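Local coordinates for uncharacterized protein (Parabacteroides merdae ATCC 43184, PDB 5BMT) that is of unknown function but combines a probable OB-type domain with an immunoglobulin-like beta fold, at residues 25-28 with 32-35; 120-125 with 159-164; 153-158 with 197-202; 100-105 with 131-136. One frame throughout, in Å; residues are numbered along the deposited sequence.

Contact 1. Residues 25-28 with 32-35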
loop_
_atom_site.group_PDB
_atom_site.type_symbol
_atom_site.label_atom_id
_atom_site.label_comp_id
_atom_site.label_asym_id
_atom_site.label_seq_id
_atom_site.Cartn_x
_atom_site.Cartn_y
_atom_site.Cartn_z
ATOM N N LEU A 25 -16.447 8.822 -1.208
ATOM C CA LEU A 25 -15.348 9.651 -0.700
ATOM C C LEU A 25 -14.021 9.023 -1.031
ATOM O O LEU A 25 -13.928 7.850 -1.434
ATOM C CB LEU A 25 -15.467 9.736 0.850
ATOM C CG LEU A 25 -16.762 10.326 1.444
ATOM C CD1 LEU A 25 -16.698 10.350 2.968
ATOM C CD2 LEU A 25 -17.006 11.740 0.938
ATOM N N ILE A 26 -12.960 9.832 -0.870
ATOM C CA ILE A 26 -11.614 9.292 -0.933
ATOM C C ILE A 26 -11.019 9.464 0.467
ATOM O O ILE A 26 -11.258 10.479 1.159
ATOM C CB ILE A 26 -10.718 9.817 -2.059
ATOM C CG1 ILE A 26 -10.426 11.295 -1.897
ATOM C CG2 ILE A 26 -11.383 9.486 -3.444
ATOM C CD1 ILE A 26 -9.258 11.802 -2.843
ATOM N N TYR A 27 -10.289 8.428 0.902
ATOM C CA TYR A 27 -9.685 8.370 2.232
ATOM C C TYR A 27 -8.178 8.397 2.067
ATOM O O TYR A 27 -7.554 7.350 1.850
ATOM C CB TYR A 27 -10.148 7.085 2.944
ATOM C CG TYR A 27 -11.629 7.111 3.259
ATOM C CD1 TYR A 27 -12.577 6.766 2.293
ATOM C CD2 TYR A 27 -12.080 7.447 4.528
ATOM C CE1 TYR A 27 -13.939 6.798 2.579
ATOM C CE2 TYR A 27 -13.441 7.412 4.845
ATOM C CZ TYR A 27 -14.362 7.085 3.865
ATOM O OH TYR A 27 -15.711 7.108 4.172
ATOM N N PRO A 28 -7.566 9.598 2.072
ATOM C CA PRO A 28 -6.113 9.669 1.817
ATOM C C PRO A 28 -5.306 9.325 3.045
ATOM O O PRO A 28 -5.696 9.659 4.173
ATOM C CB PRO A 28 -5.878 11.137 1.421
ATOM C CG PRO A 28 -7.304 11.741 1.230
ATOM C CD PRO A 28 -8.161 10.947 2.186
ATOM N N TYR A 32 -7.806 13.906 6.070
ATOM C CA TYR A 32 -9.220 13.686 6.322
ATOM C C TYR A 32 -9.922 13.090 5.116
ATOM O O TYR A 32 -9.447 13.280 3.986
ATOM C CB TYR A 32 -9.870 15.050 6.566
ATOM C CG TYR A 32 -9.462 15.705 7.851
ATOM C CD1 TYR A 32 -9.872 15.192 9.078
ATOM C CD2 TYR A 32 -8.705 16.868 7.846
ATOM C CE1 TYR A 32 -9.559 15.841 10.274
ATOM C CE2 TYR A 32 -8.382 17.520 9.034
ATOM C CZ TYR A 32 -8.825 17.014 10.242
ATOM O OH TYR A 32 -8.484 17.656 11.410
ATOM N N PRO A 33 -11.121 12.505 5.316
ATOM C CA PRO A 33 -11.895 12.030 4.150
ATOM C C PRO A 33 -12.327 13.217 3.297
ATOM O O PRO A 33 -12.625 14.301 3.815
ATOM C CB PRO A 33 -13.121 11.336 4.772
ATOM C CG PRO A 33 -12.697 11.011 6.204
ATOM C CD PRO A 33 -11.811 12.201 6.584
ATOM N N LEU A 34 -12.361 12.993 1.975
ATOM C CA LEU A 34 -12.704 14.030 1.014
ATOM C C LEU A 34 -13.805 13.624 0.093
ATOM O O LEU A 34 -13.827 12.490 -0.371
ATOM C CB LEU A 34 -11.481 14.338 0.132
ATOM C CG LEU A 34 -10.188 14.686 0.886
ATOM C CD1 LEU A 34 -9.058 14.842 -0.097
ATOM C CD2 LEU A 34 -10.370 15.946 1.719
ATOM N N TYR A 35 -14.662 14.592 -0.252
ATOM C CA TYR A 35 -15.634 14.422 -1.311
ATOM C C TYR A 35 -15.101 15.137 -2.535
ATOM O O TYR A 35 -14.964 16.369 -2.526
ATOM C CB TYR A 35 -17.021 14.935 -0.937
ATOM C CG TYR A 35 -17.993 14.829 -2.089
ATOM C CD1 TYR A 35 -18.361 13.585 -2.606
ATOM C CD2 TYR A 35 -18.479 15.974 -2.718
ATOM C CE1 TYR A 35 -19.247 13.483 -3.677
ATOM C CE2 TYR A 35 -19.342 15.886 -3.809
ATOM C CZ TYR A 35 -19.730 14.637 -4.278
ATOM O OH TYR A 35 -20.605 14.573 -5.340
#
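Leu25 lays its CD2 methyl over the start of the Tyr35 side chain, 3.7 Å from CB of Tyr35. The two side chains cross at about a right angle, and the methyl sits near the plane of the Tyr35 ring, at its edge. The other branch of Leu25 rests on Pro33, with CD1 4.1 Å from its CB. An alanine here lacks both methyls, and a gap would probably open beside Pro33 and the ring edge of Tyr35. Pro33 also meets the Tyr27 ring, its CG lying 3.9 Å from CE2 of Tyr27 in an oblique approach.

Ile26 turns CG1 between its own backbone N and carbonyl carbon (chi1 65°), which brings that atom 3.8 Å from CB of Leu34. Leu34 in turn sets CD1 3.8 Å from CG of Pro28. Phe55, Val57 and Ala53 of strand 50-57 pack against this group.

The backbones form one antiparallel hydrogen-bonded pair. Ile26 N gives to Leu34 O at 2.8 Å, and Leu34 N returns to Ile26 O at 2.9 Å. This bridge joins the two outermost strands of the five-stranded sheet, consistent with closure of a small OB barrel. The chemistry implies a short polar clasp: two nearly straight bonds satisfy the N and O of Ile26 and Leu34, while apolar groups fill in around them.

Contact 2. Residues 120-125 with 159-164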
loop_
_atom_site.group_PDB
_atom_site.type_symbol
_atom_site.label_atom_id
_atom_site.label_comp_id
_atom_site.label_asym_id
_atom_site.label_seq_id
_atom_site.Cartn_x
_atom_site.Cartn_y
_atom_site.Cartn_z
ATOM N N ILE A 120 -2.817 -2.425 2.118
ATOM C CA ILE A 120 -1.419 -2.024 2.212
ATOM C C ILE A 120 -1.048 -1.448 0.846
ATOM O O ILE A 120 -1.242 -2.120 -0.177
ATOM C CB ILE A 120 -0.498 -3.207 2.558
ATOM C CG1 ILE A 120 -0.915 -3.847 3.869
ATOM C CG2 ILE A 120 0.974 -2.743 2.618
ATOM C CD1 ILE A 120 -0.283 -5.263 4.050
ATOM N N VAL A 121 -0.572 -0.223 0.803
ATOM C CA VAL A 121 -0.011 0.303 -0.438
ATOM C C VAL A 121 1.476 0.041 -0.335
ATOM O O VAL A 121 2.093 0.420 0.679
ATOM C CB VAL A 121 -0.306 1.806 -0.672
ATOM C CG1 VAL A 121 0.515 2.383 -1.835
ATOM C CG2 VAL A 121 -1.797 2.021 -0.916
ATOM N N VAL A 122 2.041 -0.623 -1.348
ATOM C CA VAL A 122 3.472 -0.909 -1.309
ATOM C C VAL A 122 4.082 -0.404 -2.599
ATOM O O VAL A 122 3.432 -0.437 -3.648
ATOM C CB VAL A 122 3.786 -2.395 -0.998
ATOM C CG1 VAL A 122 3.046 -3.336 -1.889
ATOM C CG2 VAL A 122 5.282 -2.693 -1.012
ATOM N N ILE A 123 5.297 0.132 -2.505
ATOM C CA ILE A 123 5.952 0.700 -3.672
ATOM C C ILE A 123 7.231 -0.093 -4.019
ATOM O O ILE A 123 8.345 0.306 -3.660
ATOM C CB ILE A 123 6.231 2.203 -3.487
ATOM C CG1 ILE A 123 4.940 2.964 -3.030
ATOM C CG2 ILE A 123 6.762 2.777 -4.821
ATOM C CD1 ILE A 123 5.169 4.460 -2.782
ATOM N N PRO A 124 7.093 -1.232 -4.709
ATOM C CA PRO A 124 8.296 -1.947 -5.168
ATOM C C PRO A 124 9.059 -1.039 -6.114
ATOM O O PRO A 124 8.446 -0.336 -6.958
ATOM C CB PRO A 124 7.751 -3.178 -5.892
ATOM C CG PRO A 124 6.327 -2.878 -6.196
ATOM C CD PRO A 124 5.849 -1.878 -5.184
ATOM N N THR A 125 10.388 -1.024 -5.961
ATOM C CA THR A 125 11.287 -0.214 -6.769
ATOM C C THR A 125 12.237 -1.151 -7.487
ATOM O O THR A 125 12.548 -2.225 -6.946
ATOM C CB THR A 125 12.009 0.796 -5.867
ATOM O OG1 THR A 125 11.030 1.444 -5.047
ATOM C CG2 THR A 125 12.797 1.841 -6.652
ATOM N N LEU A 159 6.907 -9.132 6.350
ATOM C CA LEU A 159 6.168 -9.567 5.169
ATOM C C LEU A 159 7.189 -9.698 4.042
ATOM O O LEU A 159 8.286 -9.135 4.157
ATOM C CB LEU A 159 5.087 -8.537 4.806
ATOM C CG LEU A 159 3.779 -8.581 5.597
ATOM C CD1 LEU A 159 3.983 -8.252 7.076
ATOM C CD2 LEU A 159 2.775 -7.608 5.005
ATOM N N CYS A 160 6.862 -10.446 2.998
ATOM C CA CYS A 160 7.784 -10.601 1.894
ATOM C C CYS A 160 7.124 -10.224 0.578
ATOM O O CYS A 160 6.019 -10.666 0.284
ATOM C CB CYS A 160 8.313 -12.025 1.848
ATOM S SG CYS A 160 9.388 -12.343 0.438
ATOM N N LEU A 161 7.826 -9.408 -0.236
ATOM C CA LEU A 161 7.307 -9.017 -1.547
ATOM C C LEU A 161 8.235 -9.549 -2.615
ATOM O O LEU A 161 9.459 -9.300 -2.564
ATOM C CB LEU A 161 7.169 -7.503 -1.702
ATOM C CG LEU A 161 6.576 -7.041 -3.052
ATOM C CD1 LEU A 161 5.127 -7.488 -3.223
ATOM C CD2 LEU A 161 6.651 -5.536 -3.176
ATOM N N ARG A 162 7.665 -10.333 -3.551
ATOM C CA ARG A 162 8.400 -10.835 -4.692
ATOM C C ARG A 162 7.659 -10.493 -5.975
ATOM O O ARG A 162 6.443 -10.246 -5.954
ATOM C CB ARG A 162 8.684 -12.333 -4.546
ATOM C CG ARG A 162 9.662 -12.488 -3.364
ATOM C CD ARG A 162 9.877 -13.881 -2.868
ATOM N NE ARG A 162 10.670 -14.657 -3.810
ATOM C CZ ARG A 162 11.082 -15.899 -3.581
ATOM N NH1 ARG A 162 10.825 -16.486 -2.419
ATOM N NH2 ARG A 162 11.797 -16.543 -4.489
ATOM N N ALA A 163 8.402 -10.411 -7.065
ATOM C CA ALA A 163 7.858 -9.995 -8.358
ATOM C C ALA A 163 8.236 -10.944 -9.467
ATOM O O ALA A 163 9.364 -11.458 -9.470
ATOM C CB ALA A 163 8.393 -8.619 -8.716
ATOM N N GLN A 164 7.335 -11.078 -10.439
ATOM C CA GLN A 164 7.601 -11.833 -11.668
ATOM C C GLN A 164 7.353 -10.929 -12.853
ATOM O O GLN A 164 6.372 -10.180 -12.849
ATOM C CB GLN A 164 6.715 -13.082 -11.800
ATOM C CG GLN A 164 7.005 -14.162 -10.757
ATOM C CD GLN A 164 5.954 -15.249 -10.834
ATOM O OE1 GLN A 164 4.794 -15.049 -10.466
ATOM N NE2 GLN A 164 6.331 -16.421 -11.329
#
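Leu161 points its CD2 methyl at the strand facing it, between Val122 and Pro124. This is layer-to-layer packing inside the immunoglobulin-like beta fold. The axes of segments 120-125 and 159-164 approach to 9.3 Å, with N-to-C directions 52° apart, and side chains alone bridge the space.

One methyl carries most of the contact. Leu161 CD2 is 3.8 Å from CG2 of Val122, where the two side chains meet tip to tip. The same CD2 is 3.8 Å from CB of Pro124, and there it crosses the proline ring obliquely. Leu161 has CG anti to its backbone N (chi1 -178°), which carries the branch across to the other layer. A second tip-to-tip pair lies nearer the N-terminal ends of both segments, with CD1 of Ile120 4.0 Å from CD2 of Leu159. Leu159 was modelled in two conformers, which leaves this pair less certain.

The next shell holds these groups in place. Val122 also packs on Ile181 and Val183 of strand 173-184. Pro124 lies against Leu104 and Tyr137, and Ile120 against Ser109 and Leu111. All five touching residues are buried, and the bridge between the layers is purely apolar. At its centre, CD2 of Leu161 touches not only CG2 of Val122 and CB of Pro124 but also, at 4.0 Å, CG of Pro124.

Contact 3. Residues 153-158 with 197-202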
loop_
_atom_site.group_PDB
_atom_site.type_symbol
_atom_site.label_atom_id
_atom_site.label_comp_id
_atom_site.label_asym_id
_atom_site.label_seq_id
_atom_site.Cartn_x
_atom_site.Cartn_y
_atom_site.Cartn_z
ATOM N N THR A 153 13.382 -1.231 17.584
ATOM C CA THR A 153 11.921 -1.337 17.649
ATOM C C THR A 153 11.581 -2.772 17.992
ATOM O O THR A 153 12.045 -3.690 17.326
ATOM C CB THR A 153 11.239 -0.877 16.343
ATOM O OG1 THR A 153 11.596 0.479 16.087
ATOM C CG2 THR A 153 9.712 -0.993 16.405
ATOM N N ASP A 154 10.760 -2.968 19.014
ATOM C CA ASP A 154 10.395 -4.322 19.398
ATOM C C ASP A 154 9.189 -4.836 18.598
ATOM O O ASP A 154 8.400 -4.056 18.052
ATOM C CB ASP A 154 10.099 -4.377 20.908
ATOM C CG ASP A 154 11.318 -4.134 21.784
ATOM O OD1 ASP A 154 12.383 -4.724 21.499
ATOM O OD2 ASP A 154 11.193 -3.395 22.778
ATOM N N ARG A 155 9.075 -6.163 18.533
ATOM C CA ARG A 155 7.946 -6.910 17.966
ATOM C C ARG A 155 7.624 -6.471 16.533
ATOM O O ARG A 155 6.481 -6.148 16.213
ATOM C CB ARG A 155 6.686 -6.785 18.876
ATOM C CG ARG A 155 6.985 -7.282 20.305
ATOM C CD ARG A 155 5.748 -7.353 21.198
ATOM N NE ARG A 155 4.755 -8.299 20.688
ATOM C CZ ARG A 155 4.746 -9.610 20.906
ATOM N NH1 ARG A 155 5.690 -10.175 21.660
ATOM N NH2 ARG A 155 3.801 -10.369 20.368
ATOM N N VAL A 156 8.625 -6.530 15.660
ATOM C CA VAL A 156 8.422 -6.195 14.247
ATOM C C VAL A 156 8.132 -7.486 13.458
ATOM O O VAL A 156 8.890 -8.470 13.565
ATOM C CB VAL A 156 9.684 -5.491 13.698
ATOM C CG1 VAL A 156 9.527 -5.170 12.208
ATOM C CG2 VAL A 156 10.018 -4.229 14.496
ATOM N N TYR A 157 7.045 -7.479 12.674
ATOM C CA TYR A 157 6.674 -8.598 11.806
ATOM C C TYR A 157 7.286 -8.381 10.450
ATOM O O TYR A 157 7.482 -7.237 10.038
ATOM C CB TYR A 157 5.138 -8.679 11.666
ATOM C CG TYR A 157 4.463 -9.172 12.924
ATOM C CD1 TYR A 157 4.265 -10.533 13.142
ATOM C CD2 TYR A 157 4.018 -8.280 13.900
ATOM C CE1 TYR A 157 3.634 -10.996 14.298
ATOM C CE2 TYR A 157 3.381 -8.732 15.059
ATOM C CZ TYR A 157 3.192 -10.091 15.251
ATOM O OH TYR A 157 2.552 -10.549 16.374
ATOM N N THR A 158 7.583 -9.461 9.744
ATOM C CA THR A 158 8.169 -9.304 8.413
ATOM C C THR A 158 7.268 -9.941 7.355
ATOM O O THR A 158 6.882 -11.116 7.477
ATOM C CB THR A 158 9.579 -9.937 8.376
ATOM O OG1 THR A 158 10.435 -9.222 9.263
ATOM C CG2 THR A 158 10.205 -9.898 6.967
ATOM N N SER A 197 -2.677 -7.094 20.619
ATOM C CA SER A 197 -3.479 -6.659 21.779
ATOM C C SER A 197 -3.298 -7.665 22.937
ATOM O O SER A 197 -3.169 -7.254 24.104
ATOM C CB SER A 197 -4.951 -6.496 21.405
ATOM O OG SER A 197 -5.519 -7.751 21.065
ATOM N N ALA A 198 -3.185 -8.972 22.617
ATOM C CA ALA A 198 -2.943 -10.014 23.632
ATOM C C ALA A 198 -1.581 -9.816 24.319
ATOM O O ALA A 198 -1.436 -10.157 25.487
ATOM C CB ALA A 198 -3.001 -11.390 22.995
ATOM N N ALA A 199 -0.593 -9.248 23.591
ATOM C CA ALA A 199 0.760 -8.949 24.080
ATOM C C ALA A 199 0.796 -7.597 24.832
ATOM O O ALA A 199 1.862 -7.187 25.303
ATOM C CB ALA A 199 1.745 -8.939 22.910
ATOM N N GLY A 200 -0.369 -6.944 24.968
ATOM C CA GLY A 200 -0.500 -5.673 25.679
ATOM C C GLY A 200 -0.024 -4.472 24.890
ATOM O O GLY A 200 0.360 -3.458 25.481
ATOM N N LYS A 201 -0.093 -4.553 23.541
ATOM C CA LYS A 201 0.381 -3.470 22.684
ATOM C C LYS A 201 -0.763 -2.743 22.008
ATOM O O LYS A 201 -1.827 -3.330 21.789
ATOM C CB LYS A 201 1.389 -3.987 21.634
ATOM C CG LYS A 201 2.567 -4.766 22.226
ATOM C CD LYS A 201 3.487 -3.940 23.169
ATOM C CE LYS A 201 4.345 -4.870 24.007
ATOM N NZ LYS A 201 5.092 -4.131 25.066
ATOM N N LYS A 202 -0.529 -1.471 21.649
ATOM C CA LYS A 202 -1.522 -0.577 21.035
ATOM C C LYS A 202 -1.256 -0.341 19.546
ATOM O O LYS A 202 -2.015 0.359 18.871
ATOM C CB LYS A 202 -1.527 0.814 21.743
ATOM C CG LYS A 202 -1.568 0.843 23.250
ATOM C CD LYS A 202 -1.651 2.315 23.744
ATOM C CE LYS A 202 -0.437 3.191 23.466
ATOM N NZ LYS A 202 0.291 3.573 24.701
#
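Arg155 meets Ala199 and Lys201 through packing alone. The CB of Ala199 sits over one face of the guanidinium, 3.4 Å above its plane and offset toward the rim. Its nearest atom there is NH2 of Arg155, at 3.6 Å. The arginine chain bends at chi3 (62°), and chi4 (85°) sets the flat group crosswise to its stem. Lys201 crosses this stem at about a right angle, with its CE 4.0 Å from CD of Arg155.

The polar grip comes from just before segment 197-202. Glu196 OE1 forms a salt bridge with NE of Arg155, and Glu196 OE2 takes a hydrogen bond from OH of Tyr157. The helix bearing Glu196 ends here in a Schellman motif. Gly200 has positive phi, and its N bonds to Ser197 O at 2.9 Å.

The charges are mixed. NZ of Lys201 stands 6.1 Å from NE of Arg155. Glu196 and the more distant Asp154 would probably offset some of this repulsion. The contact thus fastens the end of helix 186-198 to the corner at 154 and 155, within strand 153-167. At this surface, the chemistry implies that Glu196 sets the arginine while a methyl and aliphatic carbons pack against it.

Contact 4. Residues 100-105 with 131-136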
loop_
_atom_site.group_PDB
_atom_site.type_symbol
_atom_site.label_atom_id
_atom_site.label_comp_id
_atom_site.label_asym_id
_atom_site.label_seq_id
_atom_site.Cartn_x
_atom_site.Cartn_y
_atom_site.Cartn_z
ATOM N N ASN A 100 10.758 -16.271 -13.976
ATOM C CA ASN A 100 10.780 -14.869 -14.413
ATOM C C ASN A 100 10.876 -13.901 -13.215
ATOM O O ASN A 100 10.434 -12.762 -13.316
ATOM C CB ASN A 100 9.534 -14.539 -15.279
ATOM C CG ASN A 100 9.435 -15.417 -16.503
ATOM O OD1 ASN A 100 8.440 -16.113 -16.724
ATOM N ND2 ASN A 100 10.498 -15.468 -17.266
ATOM N N GLU A 101 11.454 -14.357 -12.096
ATOM C CA GLU A 101 11.571 -13.503 -10.923
ATOM C C GLU A 101 12.457 -12.286 -11.190
ATOM O O GLU A 101 13.459 -12.381 -11.905
ATOM C CB GLU A 101 12.110 -14.281 -9.718
ATOM C CG GLU A 101 12.049 -13.453 -8.439
ATOM C CD GLU A 101 11.948 -14.174 -7.118
ATOM O OE1 GLU A 101 12.178 -15.403 -7.070
ATOM O OE2 GLU A 101 11.638 -13.495 -6.118
ATOM N N LEU A 102 12.090 -11.150 -10.567
ATOM C CA LEU A 102 12.860 -9.913 -10.647
ATOM C C LEU A 102 13.438 -9.539 -9.304
ATOM O O LEU A 102 12.770 -9.701 -8.275
ATOM C CB LEU A 102 11.929 -8.768 -11.082
ATOM C CG LEU A 102 11.291 -8.937 -12.441
ATOM C CD1 LEU A 102 10.196 -7.909 -12.627
ATOM C CD2 LEU A 102 12.324 -8.794 -13.574
ATOM N N LEU A 103 14.625 -8.947 -9.306
ATOM C CA LEU A 103 15.190 -8.380 -8.094
ATOM C C LEU A 103 14.559 -7.019 -7.871
ATOM O O LEU A 103 14.228 -6.308 -8.843
ATOM C CB LEU A 103 16.702 -8.207 -8.223
ATOM C CG LEU A 103 17.464 -9.485 -8.393
ATOM C CD1 LEU A 103 18.964 -9.181 -8.642
ATOM C CD2 LEU A 103 17.281 -10.415 -7.179
ATOM N N LEU A 104 14.445 -6.629 -6.614
ATOM C CA LEU A 104 13.904 -5.313 -6.252
ATOM C C LEU A 104 14.985 -4.474 -5.580
ATOM O O LEU A 104 16.002 -5.008 -5.120
ATOM C CB LEU A 104 12.708 -5.489 -5.307
ATOM C CG LEU A 104 11.340 -5.803 -5.939
ATOM C CD1 LEU A 104 11.260 -7.212 -6.446
ATOM C CD2 LEU A 104 10.262 -5.699 -4.868
ATOM N N SER A 105 14.739 -3.164 -5.485
ATOM C CA SER A 105 15.688 -2.231 -4.863
ATOM C C SER A 105 15.010 -1.343 -3.792
ATOM O O SER A 105 15.613 -0.383 -3.310
ATOM C CB SER A 105 16.319 -1.367 -5.945
ATOM O OG SER A 105 15.341 -0.561 -6.583
ATOM N N THR A 131 10.426 0.294 -20.788
ATOM C CA THR A 131 9.176 1.021 -20.986
ATOM C C THR A 131 8.081 -0.015 -21.306
ATOM O O THR A 131 8.339 -0.944 -22.060
ATOM C CB THR A 131 9.383 2.062 -22.116
ATOM O OG1 THR A 131 10.367 2.996 -21.669
ATOM C CG2 THR A 131 8.093 2.808 -22.482
ATOM N N ASP A 132 6.907 0.097 -20.663
ATOM C CA ASP A 132 5.749 -0.794 -20.842
ATOM C C ASP A 132 5.990 -2.218 -20.296
ATOM O O ASP A 132 5.192 -3.129 -20.556
ATOM C CB ASP A 132 5.264 -0.843 -22.301
ATOM C CG ASP A 132 4.797 0.516 -22.814
ATOM O OD1 ASP A 132 4.324 1.337 -21.989
ATOM O OD2 ASP A 132 4.881 0.747 -24.039
ATOM N N GLN A 133 7.048 -2.398 -19.477
ATOM C CA GLN A 133 7.233 -3.670 -18.776
ATOM C C GLN A 133 6.061 -3.834 -17.813
ATOM O O GLN A 133 5.596 -2.849 -17.230
ATOM C CB GLN A 133 8.575 -3.659 -18.006
ATOM C CG GLN A 133 8.863 -4.957 -17.216
ATOM C CD GLN A 133 10.227 -4.901 -16.565
ATOM O OE1 GLN A 133 11.229 -4.501 -17.178
ATOM N NE2 GLN A 133 10.311 -5.404 -15.341
ATOM N N LYS A 134 5.580 -5.067 -17.641
ATOM C CA LYS A 134 4.515 -5.321 -16.686
ATOM C C LYS A 134 4.958 -6.441 -15.766
ATOM O O LYS A 134 5.502 -7.444 -16.229
ATOM C CB LYS A 134 3.193 -5.692 -17.387
ATOM C CG LYS A 134 2.628 -4.581 -18.285
ATOM C CD LYS A 134 1.799 -3.564 -17.495
ATOM C CE LYS A 134 1.355 -2.393 -18.338
ATOM N NZ LYS A 134 2.393 -1.335 -18.379
ATOM N N ASN A 135 4.702 -6.264 -14.471
ATOM C CA ASN A 135 5.042 -7.253 -13.463
ATOM C C ASN A 135 3.810 -7.686 -12.721
ATOM O O ASN A 135 2.829 -6.925 -12.651
ATOM C CB ASN A 135 6.011 -6.659 -12.432
ATOM C CG ASN A 135 7.230 -5.985 -12.980
ATOM O OD1 ASN A 135 7.736 -6.336 -14.043
ATOM N ND2 ASN A 135 7.840 -5.141 -12.168
ATOM N N THR A 136 3.879 -8.860 -12.093
ATOM C CA THR A 136 2.881 -9.290 -11.121
ATOM C C THR A 136 3.642 -9.612 -9.844
ATOM O O THR A 136 4.878 -9.784 -9.864
ATOM C CB THR A 136 1.945 -10.398 -11.571
ATOM O OG1 THR A 136 2.720 -11.509 -11.981
ATOM C CG2 THR A 136 0.940 -9.888 -12.631
#
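Leu102 drives one methyl, CD1, at the side-chain amide of Asn135, the two side chains crossing at about a right angle. CD1 lies 3.2 Å from OD1 of Asn135. It also comes within 3.6 Å of CG and 3.7 Å of ND2 of that same asparagine. The methyl thus comes in over one face of the amide, displaced from a point straight above CG. The same CD1 is 3.7 Å from NE2 of Gln133.

The two amides are joined to each other as well. Gln133 NE2 gives a hydrogen bond to OD1 of Asn135, 3.0 Å long and almost straight at 176°. The donor lies in the carbonyl plane of Asn135, on a lone pair, and OD1 lies close to the amide plane of Gln133. Gln133 can deliver its amide here because its CG is anti to its backbone N (chi1 179°) and the chain beyond stays extended.

Each amide has a second partner: Gln133 OE1 bonds to the backbone N of Leu130, and ND2 of Asn135 bonds to OH of Tyr137. These bonds fix the rotation of both groups. A leucine in place of Asn135 would probably leave Gln133 NE2 without its acceptor and Tyr137 OH without its amide mate. Phe126 packs against both Leu102 and Asn135.

The short, weakly bonded strand 101-102 and strand 134-140 both pair antiparallel with strand 153-167. The arrangement is therefore side-chain packing between strands that share a partner, on one surface of the immunoglobulin-like beta fold.

Contact 1 comes first along the chain and lies in the OB-type region, its centre about 25 to 31 Å from those of the others. It touches none of them. The other three reach the large mixed sheet. Contact 4 opens before contact 2 and closes before contact 3 opens; contact 3 closes last. Contacts 2 and 3 use strand 153-167 at different points, their centres about 22 Å apart. Contact 4 joins two strands that pair with it. Contacts 2 and 4 touch, with centres about 11 Å apart. The centres of contacts 3 and 4 are about 33 Å apart. Strand 153-167 thus ties a buried core contact to surface contacts far apart in the fold.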